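Local structure of glucose-6-phosphate isomerase (Plasmodium falciparum, 3QKI) at residues A[432-440]-A[504-512]. The protein probably catalyses the interconversion of alpha-D-glucose 6-phosphate and beta-D-fructose 6-phosphate, the second step of glycolysis. Sequence-based numbering, arbitrary orientation.
Sequences YQLIHQGQV and HKVFNGNRP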
ATOM      1  N   TYR A 432      -6.553  -2.883  11.440  1.00 12.23           N
ATOM      2  CA  TYR A 432      -6.561  -2.293  12.792  1.00 12.16           C
ATOM      3  C   TYR A 432      -6.675  -3.316  13.921  1.00 12.88           C
ATOM      4  O   TYR A 432      -6.307  -3.010  15.041  1.00 10.32           O
ATOM      5  CB  TYR A 432      -7.617  -1.229  12.981  1.00 12.81           C
ATOM      6  CG  TYR A 432      -7.312   0.135  12.411  1.00 13.99           C
ATOM      7  CD1 TYR A 432      -6.461   0.286  11.319  1.00 14.78           C
ATOM      8  CD2 TYR A 432      -8.010   1.255  12.845  1.00 16.21           C
ATOM      9  CE1 TYR A 432      -6.291   1.522  10.693  1.00 15.00           C
ATOM     10  CE2 TYR A 432      -7.831   2.503  12.242  1.00 17.23           C
ATOM     11  CZ  TYR A 432      -7.000   2.623  11.144  1.00 17.15           C
ATOM     12  OH  TYR A 432      -6.901   3.845  10.521  1.00 16.03           O
ATOM     13  N   GLN A 433      -7.116  -4.545  13.621  1.00 10.54           N
ATOM     14  CA  GLN A 433      -7.158  -5.612  14.629  1.00 10.32           C
ATOM     15  C   GLN A 433      -5.743  -5.710  15.273  1.00 14.49           C
ATOM     16  O   GLN A 433      -5.619  -5.696  16.501  1.00 13.67           O
ATOM     17  CB  GLN A 433      -7.546  -6.947  13.963  1.00 11.53           C
ATOM     18  CG  GLN A 433      -7.196  -8.184  14.773  1.00 15.07           C
ATOM     19  CD  GLN A 433      -7.891  -8.220  16.108  1.00 15.55           C
ATOM     20  OE1 GLN A 433      -9.099  -7.965  16.227  1.00 12.28           O
ATOM     21  NE2 GLN A 433      -7.142  -8.574  17.145  1.00 10.27           N
ATOM     22  N   LEU A 434      -4.688  -5.777  14.426  1.00 12.19           N
ATOM     23  CA  LEU A 434      -3.287  -5.859  14.849  1.00 11.04           C
ATOM     24  C   LEU A 434      -2.851  -4.581  15.591  1.00 14.49           C
ATOM     25  O   LEU A 434      -2.225  -4.675  16.649  1.00 13.53           O
ATOM     26  CB  LEU A 434      -2.373  -6.152  13.643  1.00 10.07           C
ATOM     27  CG  LEU A 434      -0.891  -6.388  13.937  1.00 14.10           C
ATOM     28  CD1 LEU A 434      -0.270  -7.271  12.933  1.00 12.81           C
ATOM     29  CD2 LEU A 434      -0.109  -5.077  13.916  1.00 16.70           C
ATOM     30  N   ILE A 435      -3.223  -3.408  15.066  1.00 11.66           N
ATOM     31  CA  ILE A 435      -2.885  -2.104  15.671  1.00 11.61           C
ATOM     32  C   ILE A 435      -3.481  -1.982  17.078  1.00 15.89           C
ATOM     33  O   ILE A 435      -2.861  -1.355  17.942  1.00 15.09           O
ATOM     34  CB  ILE A 435      -3.206  -0.903  14.726  1.00 13.39           C
ATOM     35  CG1 ILE A 435      -2.447  -1.055  13.378  1.00 12.69           C
ATOM     36  CG2 ILE A 435      -2.887   0.461  15.394  1.00 11.91           C
ATOM     37  CD1 ILE A 435      -2.539   0.150  12.360  1.00 16.42           C
ATOM     38  N   HIS A 436      -4.651  -2.612  17.331  1.00 12.80           N
ATOM     39  CA  HIS A 436      -5.266  -2.569  18.667  1.00 12.19           C
ATOM     40  C   HIS A 436      -4.810  -3.682  19.580  1.00 17.45           C
ATOM     41  O   HIS A 436      -4.686  -3.449  20.781  1.00 16.67           O
ATOM     42  CB  HIS A 436      -6.804  -2.575  18.599  1.00 11.97           C
ATOM     43  CG  HIS A 436      -7.374  -1.259  18.166  1.00 14.78           C
ATOM     44  ND1 HIS A 436      -7.577  -0.220  19.080  1.00 15.25           N
ATOM     45  CD2 HIS A 436      -7.715  -0.828  16.932  1.00 15.77           C
ATOM     46  CE1 HIS A 436      -8.066   0.786  18.371  1.00 14.64           C
ATOM     47  NE2 HIS A 436      -8.158   0.475  17.077  1.00 15.04           N
ATOM     48  N   GLN A 437      -4.628  -4.912  19.041  1.00 15.75           N
ATOM     49  CA  GLN A 437      -4.344  -6.082  19.877  1.00 15.18           C
ATOM     50  C   GLN A 437      -3.072  -6.885  19.598  1.00 20.57           C
ATOM     51  O   GLN A 437      -2.736  -7.788  20.368  1.00 20.29           O
ATOM     52  CB  GLN A 437      -5.581  -7.019  19.953  1.00 16.46           C
ATOM     53  CG  GLN A 437      -6.778  -6.413  20.709  1.00 14.29           C
ATOM     54  CD  GLN A 437      -7.894  -7.422  20.869  1.00 22.53           C
ATOM     55  OE1 GLN A 437      -8.223  -8.188  19.957  1.00 16.08           O
ATOM     56  NE2 GLN A 437      -8.515  -7.450  22.039  1.00 18.47           N
ATOM     57  N   GLY A 438      -2.409  -6.608  18.498  1.00 16.31           N
ATOM     58  CA  GLY A 438      -1.160  -7.275  18.182  1.00 14.38           C
ATOM     59  C   GLY A 438      -0.009  -6.368  18.552  1.00 16.99           C
ATOM     60  O   GLY A 438      -0.096  -5.584  19.509  1.00 17.53           O
ATOM     61  N   GLN A 439       1.060  -6.422  17.766  1.00 12.81           N
ATOM     62  CA  GLN A 439       2.209  -5.571  18.018  1.00 13.59           C
ATOM     63  C   GLN A 439       1.849  -4.065  17.929  1.00 17.18           C
ATOM     64  O   GLN A 439       0.947  -3.687  17.152  1.00 15.32           O
ATOM     65  CB  GLN A 439       3.383  -5.989  17.130  1.00 15.41           C
ATOM     66  CG  GLN A 439       3.248  -5.651  15.670  1.00 30.25           C
ATOM     67  CD  GLN A 439       4.498  -6.040  14.938  1.00 42.19           C
ATOM     68  OE1 GLN A 439       4.506  -6.999  14.172  1.00 33.15           O
ATOM     69  NE2 GLN A 439       5.595  -5.350  15.202  1.00 27.56           N
ATOM     70  N   VAL A 440       2.463  -3.243  18.814  1.00 13.61           N
ATOM     71  CA  VAL A 440       2.215  -1.797  18.903  1.00 14.23           C
ATOM     72  C   VAL A 440       2.797  -1.088  17.678  1.00 18.03           C
ATOM     73  O   VAL A 440       3.975  -1.263  17.355  1.00 16.30           O
ATOM     74  CB  VAL A 440       2.716  -1.167  20.234  1.00 18.05           C
ATOM     75  CG1 VAL A 440       2.540   0.354  20.239  1.00 18.32           C
ATOM     76  CG2 VAL A 440       1.998  -1.769  21.431  1.00 17.49           C
ATOM     77  N   HIS A 504      -9.600 -12.224  25.705  1.00 14.94           N
ATOM     78  CA  HIS A 504      -9.646 -11.953  24.262  1.00 13.53           C
ATOM     79  C   HIS A 504     -10.234 -10.574  23.927  1.00 16.97           C
ATOM     80  O   HIS A 504     -10.004 -10.058  22.845  1.00 18.61           O
ATOM     81  CB  HIS A 504     -10.459 -13.065  23.566  1.00 12.45           C
ATOM     82  CG  HIS A 504      -9.810 -14.404  23.669  1.00 15.32           C
ATOM     83  ND1 HIS A 504      -8.889 -14.830  22.733  1.00 16.28           N
ATOM     84  CD2 HIS A 504      -9.962 -15.375  24.603  1.00 15.34           C
ATOM     85  CE1 HIS A 504      -8.501 -16.036  23.135  1.00 14.55           C
ATOM     86  NE2 HIS A 504      -9.121 -16.402  24.250  1.00 14.49           N
ATOM     87  N   LYS A 505     -10.985  -9.980  24.857  1.00 11.46           N
ATOM     88  CA  LYS A 505     -11.661  -8.706  24.650  1.00 10.24           C
ATOM     89  C   LYS A 505     -10.961  -7.495  25.302  1.00 15.55           C
ATOM     90  O   LYS A 505     -11.455  -6.363  25.193  1.00 15.60           O
ATOM     91  CB  LYS A 505     -13.109  -8.821  25.128  1.00 10.91           C
ATOM     92  CG  LYS A 505     -13.959  -9.732  24.255  1.00 12.27           C
ATOM     93  CD  LYS A 505     -15.417  -9.574  24.660  1.00 20.16           C
ATOM     94  CE  LYS A 505     -16.319 -10.459  23.862  1.00 20.61           C
ATOM     95  NZ  LYS A 505     -17.730 -10.358  24.318  1.00 23.64           N
ATOM     96  N   VAL A 506      -9.806  -7.727  25.944  1.00 12.10           N
ATOM     97  CA  VAL A 506      -9.043  -6.666  26.613  1.00 12.62           C
ATOM     98  C   VAL A 506      -8.267  -5.848  25.581  1.00 17.32           C
ATOM     99  O   VAL A 506      -7.701  -6.412  24.645  1.00 16.90           O
ATOM    100  CB  VAL A 506      -8.128  -7.272  27.731  1.00 16.14           C
ATOM    101  CG1 VAL A 506      -7.088  -6.271  28.261  1.00 15.18           C
ATOM    102  CG2 VAL A 506      -8.975  -7.836  28.879  1.00 15.78           C
ATOM    103  N   PHE A 507      -8.237  -4.527  25.765  1.00 14.91           N
ATOM    104  CA  PHE A 507      -7.453  -3.612  24.934  1.00 15.36           C
ATOM    105  C   PHE A 507      -6.469  -2.940  25.870  1.00 18.63           C
ATOM    106  O   PHE A 507      -6.880  -2.128  26.682  1.00 19.54           O
ATOM    107  CB  PHE A 507      -8.336  -2.554  24.258  1.00 16.19           C
ATOM    108  CG  PHE A 507      -9.242  -3.074  23.178  1.00 16.92           C
ATOM    109  CD1 PHE A 507      -8.983  -2.795  21.842  1.00 18.22           C
ATOM    110  CD2 PHE A 507     -10.392  -3.806  23.499  1.00 15.12           C
ATOM    111  CE1 PHE A 507      -9.846  -3.250  20.843  1.00 18.67           C
ATOM    112  CE2 PHE A 507     -11.234  -4.287  22.495  1.00 17.44           C
ATOM    113  CZ  PHE A 507     -10.971  -3.991  21.175  1.00 15.37           C
ATOM    114  N   ASN A 508      -5.187  -3.307  25.796  1.00 15.40           N
ATOM    115  CA  ASN A 508      -4.163  -2.751  26.677  1.00 14.76           C
ATOM    116  C   ASN A 508      -3.940  -1.248  26.597  1.00 17.21           C
ATOM    117  O   ASN A 508      -3.522  -0.654  27.592  1.00 16.23           O
ATOM    118  CB  ASN A 508      -2.864  -3.557  26.629  1.00 18.97           C
ATOM    119  CG  ASN A 508      -3.044  -5.011  27.001  1.00 50.19           C
ATOM    120  OD1 ASN A 508      -3.778  -5.370  27.926  1.00 39.60           O
ATOM    121  ND2 ASN A 508      -2.377  -5.888  26.282  1.00 51.01           N
ATOM    122  N   GLY A 509      -4.302  -0.618  25.476  1.00 13.10           N
ATOM    123  CA  GLY A 509      -4.154   0.827  25.344  1.00 12.46           C
ATOM    124  C   GLY A 509      -2.694   1.247  25.323  1.00 19.10           C
ATOM    125  O   GLY A 509      -1.813   0.411  25.072  1.00 19.20           O
ATOM    126  N   ASN A 510      -2.420   2.537  25.598  1.00 16.63           N
ATOM    127  CA  ASN A 510      -1.066   3.129  25.552  1.00 16.79           C
ATOM    128  C   ASN A 510      -0.428   2.997  24.160  1.00 20.60           C
ATOM    129  O   ASN A 510       0.797   2.954  24.048  1.00 20.41           O
ATOM    130  CB  ASN A 510      -0.156   2.540  26.640  1.00 17.43           C
ATOM    131  CG  ASN A 510      -0.564   2.947  28.022  1.00 25.44           C
ATOM    132  OD1 ASN A 510      -1.054   4.050  28.248  1.00 24.91           O
ATOM    133  ND2 ASN A 510      -0.321   2.081  28.978  1.00 19.95           N
ATOM    134  N   ARG A 511      -1.280   2.907  23.105  1.00 15.29           N
ATOM    135  CA  ARG A 511      -0.867   2.793  21.715  1.00 13.91           C
ATOM    136  C   ARG A 511      -0.863   4.210  21.166  1.00 18.08           C
ATOM    137  O   ARG A 511      -1.884   4.893  21.211  1.00 17.22           O
ATOM    138  CB  ARG A 511      -1.754   1.796  20.953  1.00  9.42           C
ATOM    139  CG  ARG A 511      -1.364   0.366  21.364  1.00 14.05           C
ATOM    140  CD  ARG A 511      -2.428  -0.667  21.142  1.00  7.76           C
ATOM    141  NE  ARG A 511      -2.005  -1.946  21.728  1.00 18.67           N
ATOM    142  CZ  ARG A 511      -1.453  -2.942  21.052  1.00 25.45           C
ATOM    143  NH1 ARG A 511      -1.059  -4.040  21.681  1.00 15.82           N
ATOM    144  NH2 ARG A 511      -1.266  -2.841  19.739  1.00 16.20           N
ATOM    145  N   PRO A 512       0.322   4.719  20.785  1.00 13.24           N
ATOM    146  CA  PRO A 512       0.416   6.140  20.457  1.00 12.16           C
ATOM    147  C   PRO A 512      -0.122   6.564  19.101  1.00 15.40           C
ATOM    148  O   PRO A 512      -0.134   5.778  18.153  1.00 15.76           O
ATOM    149  CB  PRO A 512       1.919   6.441  20.612  1.00 13.09           C
ATOM    150  CG  PRO A 512       2.585   5.168  20.306  1.00 17.51           C
ATOM    151  CD  PRO A 512       1.645   4.056  20.729  1.00 14.59           C
TER
HETATM  152  O   HOH W   1      -5.173  -1.590  22.928  1.00 16.49           O
HETATM  153  O   HOH W   2      -4.315  -4.803  23.449  1.00 19.24           O
HETATM  154  O   HOH W   3      -8.326 -11.046  20.953  1.00 20.84           O
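The guanidinium of Arg511 lies flat between the end of helix 428-437 and the side chain of Val440, in a sugar isomerase (SIS) domain of the phosphoglucose isomerase family. It illustrates how an arginine from a distant loop can bind carbonyls at a helix C-terminus and just beyond it. Arg511 NH1 donates to Gly438 O, the carbonyl of the first residue past the helix, at 2.8 Å, and Arg511 NH2 reaches the same Gly438 O at 3.0 Å, an end-on grip in the guanidinium plane. Arg511 NH2 also serves Ile435 O, a last-turn carbonyl, at 2.8 Å, approaching from above that carbonyl plane. His436 O sits over one face of the group, too poorly angled for a bond from NE, and is bound instead by two waters that lead to the backbone N atoms of Asn508 and Gly509. Over the opposite face, Val440 CG2 comes to 3.7 Å from Arg511 CZ. The positive charge probably also steadies the negative end of the helix dipole.

Gln437 makes the second anchor. Its chain runs extended beyond CG (chi2 -174°), carrying Gln437 NE2 to the loop, where it bonds Val506 O at 2.9 Å and His504 O at 3.1 Å; the same nitrogen stands over the centre of the Phe507 ring. Gln433 NE2 donates to Gln437 OE1 in plane and on a lone pair, which helps to fix the amide's rotation. The contact takes part in the dimer interface, Gln437 O bonding Ser403 of the second subunit, and the loop runs straight on into strand 513-518 of the six-stranded mixed sheet. Helix 428-437 also carries His429, which binds fructose 6-phosphate in another structure of this protein, its side chain about 10 Å from that of His436. His436, whose NE2 bonds Gln475 of helix 464-481, brings its CB to the edge of the Phe507 ring, 3.8 Å from CE1.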